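Local coordinates for putative diflavin flavoprotein A 5 (PDB 4FEK) that probably passes electrons from NADH to oxygen, reducing it to water, this chain being the N-terminal metallo-beta-lactamase-like domain of a larger modular flavodiiron protein, at residues V9-I14 / K19-R24; S45-I48 / A54-D57. All coordinates share one frame; numbering follows the deposited sequence.

Contact 1 (V9-I14 / K19-R24); sequences VQVLPI and KVLRAR
Gln10 and Arg22 face each other as a hydrogen-bonded antiparallel pair and are joined twice over, through their backbones and again through their side chains. Two backbone bonds close the ring, Gln10 N to Arg22 O and Arg22 N to Gln10 O, both 2.8 Å. The glutamine side chain leaves on the same face of the sheet as the arginine. Its CB passes the carbonyl oxygen Arg22 O at 3.8 Å; CG stands anti to the backbone N (chi1 -176°) and the chain runs on extended, carrying CD to the edge of the Arg22 guanidinium, in its plane. There OE1 takes an almost straight bond from Arg22 NH1 (2.8 Å, 169° at the hydrogen), and OE1 also lies 3.6 Å from Arg24 CD. Gln10 NE2 is hydrogen-bonded to Asp183 O, while Gln10 CD lies over one face of the Arg24 guanidinium, toward its rim; Arg24 NE is held by a salt bridge to Asp8.

The two segments are the arms of the hairpin 8-15/18-25 that opens the large mixed sheet of the metallo-beta-lactamase fold, with strand 8-15 at its margin. On the other face, Val9 and Val11 meet Leu21 from the partner strand: Val9 CG1 touches Leu21 CB, and Val11 CG2 lies alongside Leu21 CG, both at 3.9 Å. Helix 61-74 packs on this side, against Val9 and Ala23. Towards the turn, Leu12 and Val20 form the next hydrogen-bonded pair, and Val20 CG1 meets Ile14 CG2 at 3.6 Å, the two side chains crossing at about a right angle.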
loop_
_atom_site.group_PDB
_atom_site.type_symbol
_atom_site.label_atom_id
_atom_site.label_comp_id
_atom_site.label_asym_id
_atom_site.label_seq_id
_atom_site.Cartn_x
_atom_site.Cartn_y
_atom_site.Cartn_z
ATOM N N VAL A 9 12.005 11.265 -3.921
ATOM C CA VAL A 9 11.736 9.996 -3.267
ATOM C C VAL A 9 12.613 9.878 -2.034
ATOM O O VAL A 9 13.818 10.090 -2.084
ATOM C CB VAL A 9 11.965 8.791 -4.226
ATOM C CG1 VAL A 9 11.721 7.475 -3.493
ATOM C CG2 VAL A 9 11.056 8.913 -5.425
ATOM N N GLN A 10 11.991 9.549 -0.914
ATOM C CA GLN A 10 12.690 9.418 0.344
ATOM C C GLN A 10 12.844 7.918 0.633
ATOM O O GLN A 10 11.847 7.186 0.707
ATOM C CB GLN A 10 11.850 10.161 1.396
ATOM C CG GLN A 10 12.385 10.270 2.785
ATOM C CD GLN A 10 11.422 11.059 3.662
ATOM O OE1 GLN A 10 10.201 10.894 3.562
ATOM N NE2 GLN A 10 11.954 11.925 4.504
ATOM N N VAL A 11 14.088 7.447 0.764
ATOM C CA VAL A 11 14.337 6.026 1.010
ATOM C C VAL A 11 14.937 5.810 2.405
ATOM O O VAL A 11 15.866 6.510 2.785
ATOM C CB VAL A 11 15.286 5.451 -0.048
ATOM C CG1 VAL A 11 15.416 3.936 0.116
ATOM C CG2 VAL A 11 14.787 5.802 -1.448
ATOM N N LEU A 12 14.413 4.842 3.154
ATOM C CA LEU A 12 14.823 4.615 4.538
ATOM C C LEU A 12 14.610 3.145 4.893
ATOM O O LEU A 12 13.596 2.552 4.519
ATOM C CB LEU A 12 13.965 5.481 5.468
ATOM C CG LEU A 12 14.434 6.191 6.750
ATOM C CD1 LEU A 12 13.515 5.857 7.935
ATOM C CD2 LEU A 12 15.908 5.956 7.127
ATOM N N PRO A 13 15.577 2.535 5.600
ATOM C CA PRO A 13 15.361 1.222 6.217
ATOM C C PRO A 13 14.301 1.341 7.310
ATOM O O PRO A 13 14.332 2.298 8.079
ATOM C CB PRO A 13 16.714 0.908 6.881
ATOM C CG PRO A 13 17.711 1.761 6.170
ATOM C CD PRO A 13 16.968 3.004 5.739
ATOM N N ILE A 14 13.368 0.401 7.377
ATOM C CA ILE A 14 12.337 0.481 8.406
ATOM C C ILE A 14 12.310 -0.754 9.280
ATOM O O ILE A 14 11.752 -0.738 10.376
ATOM C CB ILE A 14 10.936 0.741 7.806
ATOM C CG1 ILE A 14 10.506 -0.441 6.926
ATOM C CG2 ILE A 14 10.948 2.042 7.045
ATOM C CD1 ILE A 14 9.065 -0.311 6.326
ATOM N N LYS A 19 12.884 -1.747 3.450
ATOM C CA LYS A 19 12.986 -0.314 3.207
ATOM C C LYS A 19 11.680 0.247 2.651
ATOM O O LYS A 19 10.942 -0.472 1.963
ATOM C CB LYS A 19 14.064 -0.015 2.165
ATOM C CG LYS A 19 15.465 -0.456 2.594
ATOM C CD LYS A 19 16.499 -0.074 1.531
ATOM C CE LYS A 19 17.925 -0.333 2.049
ATOM N NZ LYS A 19 18.919 -0.379 0.931
ATOM N N VAL A 20 11.434 1.526 2.928
ATOM C CA VAL A 20 10.327 2.264 2.301
ATOM C C VAL A 20 10.934 3.214 1.286
ATOM O O VAL A 20 12.048 3.724 1.502
ATOM C CB VAL A 20 9.430 3.027 3.338
ATOM C CG1 VAL A 20 10.230 4.066 4.146
ATOM C CG2 VAL A 20 8.242 3.732 2.627
ATOM N N LEU A 21 10.239 3.381 0.155
ATOM C CA LEU A 21 10.473 4.478 -0.763
ATOM C C LEU A 21 9.222 5.344 -0.732
ATOM O O LEU A 21 8.164 4.885 -1.144
ATOM C CB LEU A 21 10.685 3.955 -2.196
ATOM C CG LEU A 21 12.045 3.314 -2.510
ATOM C CD1 LEU A 21 12.134 1.926 -1.887
ATOM C CD2 LEU A 21 12.291 3.255 -4.024
ATOM N N ARG A 22 9.324 6.564 -0.207
ATOM C CA ARG A 22 8.172 7.477 -0.182
ATOM C C ARG A 22 8.322 8.490 -1.301
ATOM O O ARG A 22 9.221 9.337 -1.267
ATOM C CB ARG A 22 8.096 8.231 1.149
ATOM C CG ARG A 22 8.213 7.368 2.393
ATOM C CD ARG A 22 8.293 8.299 3.612
ATOM N NE ARG A 22 6.987 8.762 4.007
ATOM C CZ ARG A 22 6.653 9.990 4.398
ATOM N NH1 ARG A 22 7.512 10.994 4.458
ATOM N NH2 ARG A 22 5.399 10.212 4.726
ATOM N N ALA A 23 7.486 8.375 -2.316
ATOM C CA ALA A 23 7.469 9.340 -3.400
ATOM C C ALA A 23 6.654 10.498 -2.881
ATOM O O ALA A 23 5.496 10.314 -2.493
ATOM C CB ALA A 23 6.802 8.744 -4.604
ATOM N N ARG A 24 7.247 11.684 -2.872
ATOM C CA ARG A 24 6.638 12.823 -2.192
ATOM C C ARG A 24 6.202 13.902 -3.159
ATOM O O ARG A 24 6.894 14.185 -4.152
ATOM C CB ARG A 24 7.603 13.410 -1.149
ATOM C CG ARG A 24 8.047 12.411 -0.099
ATOM C CD ARG A 24 8.709 13.099 1.066
ATOM N NE ARG A 24 9.915 13.817 0.663
ATOM C CZ ARG A 24 10.571 14.673 1.440
ATOM N NH1 ARG A 24 10.152 14.917 2.675
ATOM N NH2 ARG A 24 11.649 15.293 0.974
#

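Contact 2 (S45-I48 / A54-D57); sequences SYVI and AIID
A chi1 of -174° swings the Ser45 OG away from its own N and across to Ile56 O. Ile48 and Ile56 both set CG1 anti to the carbonyl carbon (chi1 -56° and -67°) and send their CD1 methyls to meet at 3.8 Å. Ile56 O accepts two bonds. Tyr46 N comes in the carbonyl plane, on a lone pair, at 3.0 Å; Ser45 OG approaches from above that plane, away from the lone pairs, at 2.8 Å. The serine hydroxyl also bonds to Tyr67 OH of helix 61-74, which links strand 41-49 to that helix. Ile56 N returns a bond to Tyr46 O, and the ring closed by Ile48 and Ala54 makes the other hydrogen-bonded pair. Between them Val47 and Ile55 face each other, their CG2 methyls 4.2 Å apart.

The paired residues, all buried, lie in the middle of the seven-stranded sheet: strand 18-25 adjoins 41-49, and strand 80-84 runs parallel to 53-56 on its far side. Tyr171 of strand 169-173, in the second sheet, touches Ile48 and Ile56 and meets the Tyr46 ring edge-to-face, so this face of the hairpin packs against the second sheet of the metallo-beta-lactamase sandwich.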
loop_
_atom_site.group_PDB
_atom_site.type_symbol
_atom_site.label_atom_id
_atom_site.label_comp_id
_atom_site.label_asym_id
_atom_site.label_seq_id
_atom_site.Cartn_x
_atom_site.Cartn_y
_atom_site.Cartn_z
ATOM N N SER A 45 6.054 2.935 -1.290
ATOM C CA SER A 45 6.278 1.611 -1.826
ATOM C C SER A 45 7.330 0.973 -0.913
ATOM O O SER A 45 8.081 1.673 -0.229
ATOM C CB SER A 45 6.804 1.716 -3.271
ATOM O OG SER A 45 6.912 0.441 -3.867
ATOM N N TYR A 46 7.387 -0.347 -0.896
ATOM C CA TYR A 46 8.267 -1.023 0.051
ATOM C C TYR A 46 9.076 -2.110 -0.656
ATOM O O TYR A 46 8.652 -2.629 -1.688
ATOM C CB TYR A 46 7.438 -1.642 1.185
ATOM C CG TYR A 46 6.666 -0.610 1.957
ATOM C CD1 TYR A 46 7.212 -0.000 3.071
ATOM C CD2 TYR A 46 5.402 -0.186 1.523
ATOM C CE1 TYR A 46 6.506 0.992 3.781
ATOM C CE2 TYR A 46 4.702 0.800 2.209
ATOM C CZ TYR A 46 5.249 1.378 3.334
ATOM O OH TYR A 46 4.534 2.351 4.011
ATOM N N VAL A 47 10.235 -2.449 -0.084
ATOM C CA VAL A 47 11.105 -3.504 -0.621
ATOM C C VAL A 47 11.483 -4.419 0.531
ATOM O O VAL A 47 11.955 -3.943 1.562
ATOM C CB VAL A 47 12.412 -2.928 -1.218
ATOM C CG1 VAL A 47 13.221 -4.045 -1.871
ATOM C CG2 VAL A 47 12.100 -1.817 -2.228
ATOM N N ILE A 48 11.200 -5.711 0.394
ATOM C CA ILE A 48 11.664 -6.695 1.373
ATOM C C ILE A 48 12.682 -7.608 0.689
ATOM O O ILE A 48 12.382 -8.239 -0.333
ATOM C CB ILE A 48 10.518 -7.570 1.925
ATOM C CG1 ILE A 48 9.414 -6.704 2.544
ATOM C CG2 ILE A 48 11.062 -8.570 2.951
ATOM C CD1 ILE A 48 8.065 -7.458 2.673
ATOM N N ALA A 54 10.910 -8.837 -2.953
ATOM C CA ALA A 54 9.592 -8.357 -3.350
ATOM C C ALA A 54 9.470 -6.856 -3.172
ATOM O O ALA A 54 9.986 -6.270 -2.211
ATOM C CB ALA A 54 8.479 -9.072 -2.536
ATOM N N ILE A 55 8.783 -6.226 -4.113
ATOM C CA ILE A 55 8.378 -4.851 -3.932
ATOM C C ILE A 55 6.872 -4.805 -3.680
ATOM O O ILE A 55 6.102 -5.617 -4.197
ATOM C CB ILE A 55 8.793 -3.935 -5.104
ATOM C CG1 ILE A 55 8.137 -4.348 -6.403
ATOM C CG2 ILE A 55 10.328 -3.969 -5.304
ATOM C CD1 ILE A 55 8.681 -3.524 -7.599
ATOM N N ILE A 56 6.467 -3.846 -2.874
ATOM C CA ILE A 56 5.060 -3.716 -2.555
ATOM C C ILE A 56 4.554 -2.347 -3.001
ATOM O O ILE A 56 5.132 -1.338 -2.625
ATOM C CB ILE A 56 4.834 -3.894 -1.061
ATOM C CG1 ILE A 56 5.152 -5.340 -0.668
ATOM C CG2 ILE A 56 3.377 -3.501 -0.697
ATOM C CD1 ILE A 56 5.394 -5.567 0.809
ATOM N N ASP A 57 3.505 -2.337 -3.825
ATOM C CA ASP A 57 2.820 -1.106 -4.284
ATOM C C ASP A 57 3.622 -0.010 -5.017
ATOM O O ASP A 57 3.787 1.093 -4.482
ATOM C CB ASP A 57 2.051 -0.453 -3.119
ATOM C CG ASP A 57 0.830 -1.272 -2.699
ATOM O OD1 ASP A 57 0.184 -1.857 -3.594
ATOM O OD2 ASP A 57 0.515 -1.334 -1.486
#

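How the contacts relate
Contact 1 and contact 2 are successive hairpins of one sheet, their centres about 10 Å apart, and the first closes before the second opens. Strands 18-25 and 41-49 zip them together: Leu21 N lies 2.8 Å from Ser45 O and Lys19 O 2.9 Å from Val47 N, both probable hydrogen bonds. Beside this seam Val20 CG2 packs 3.4 Å from Tyr46 CE1. Tyr46 therefore belongs to both: its ring meets Val20 of contact 1 while its backbone pairs within contact 2. The protein is described as binding two iron ions per subunit. At the end of contact 2 Asp57 OD1 accepts a hydrogen bond from Gly86 N, and its OD2 lies close to the carboxylate of Asp173.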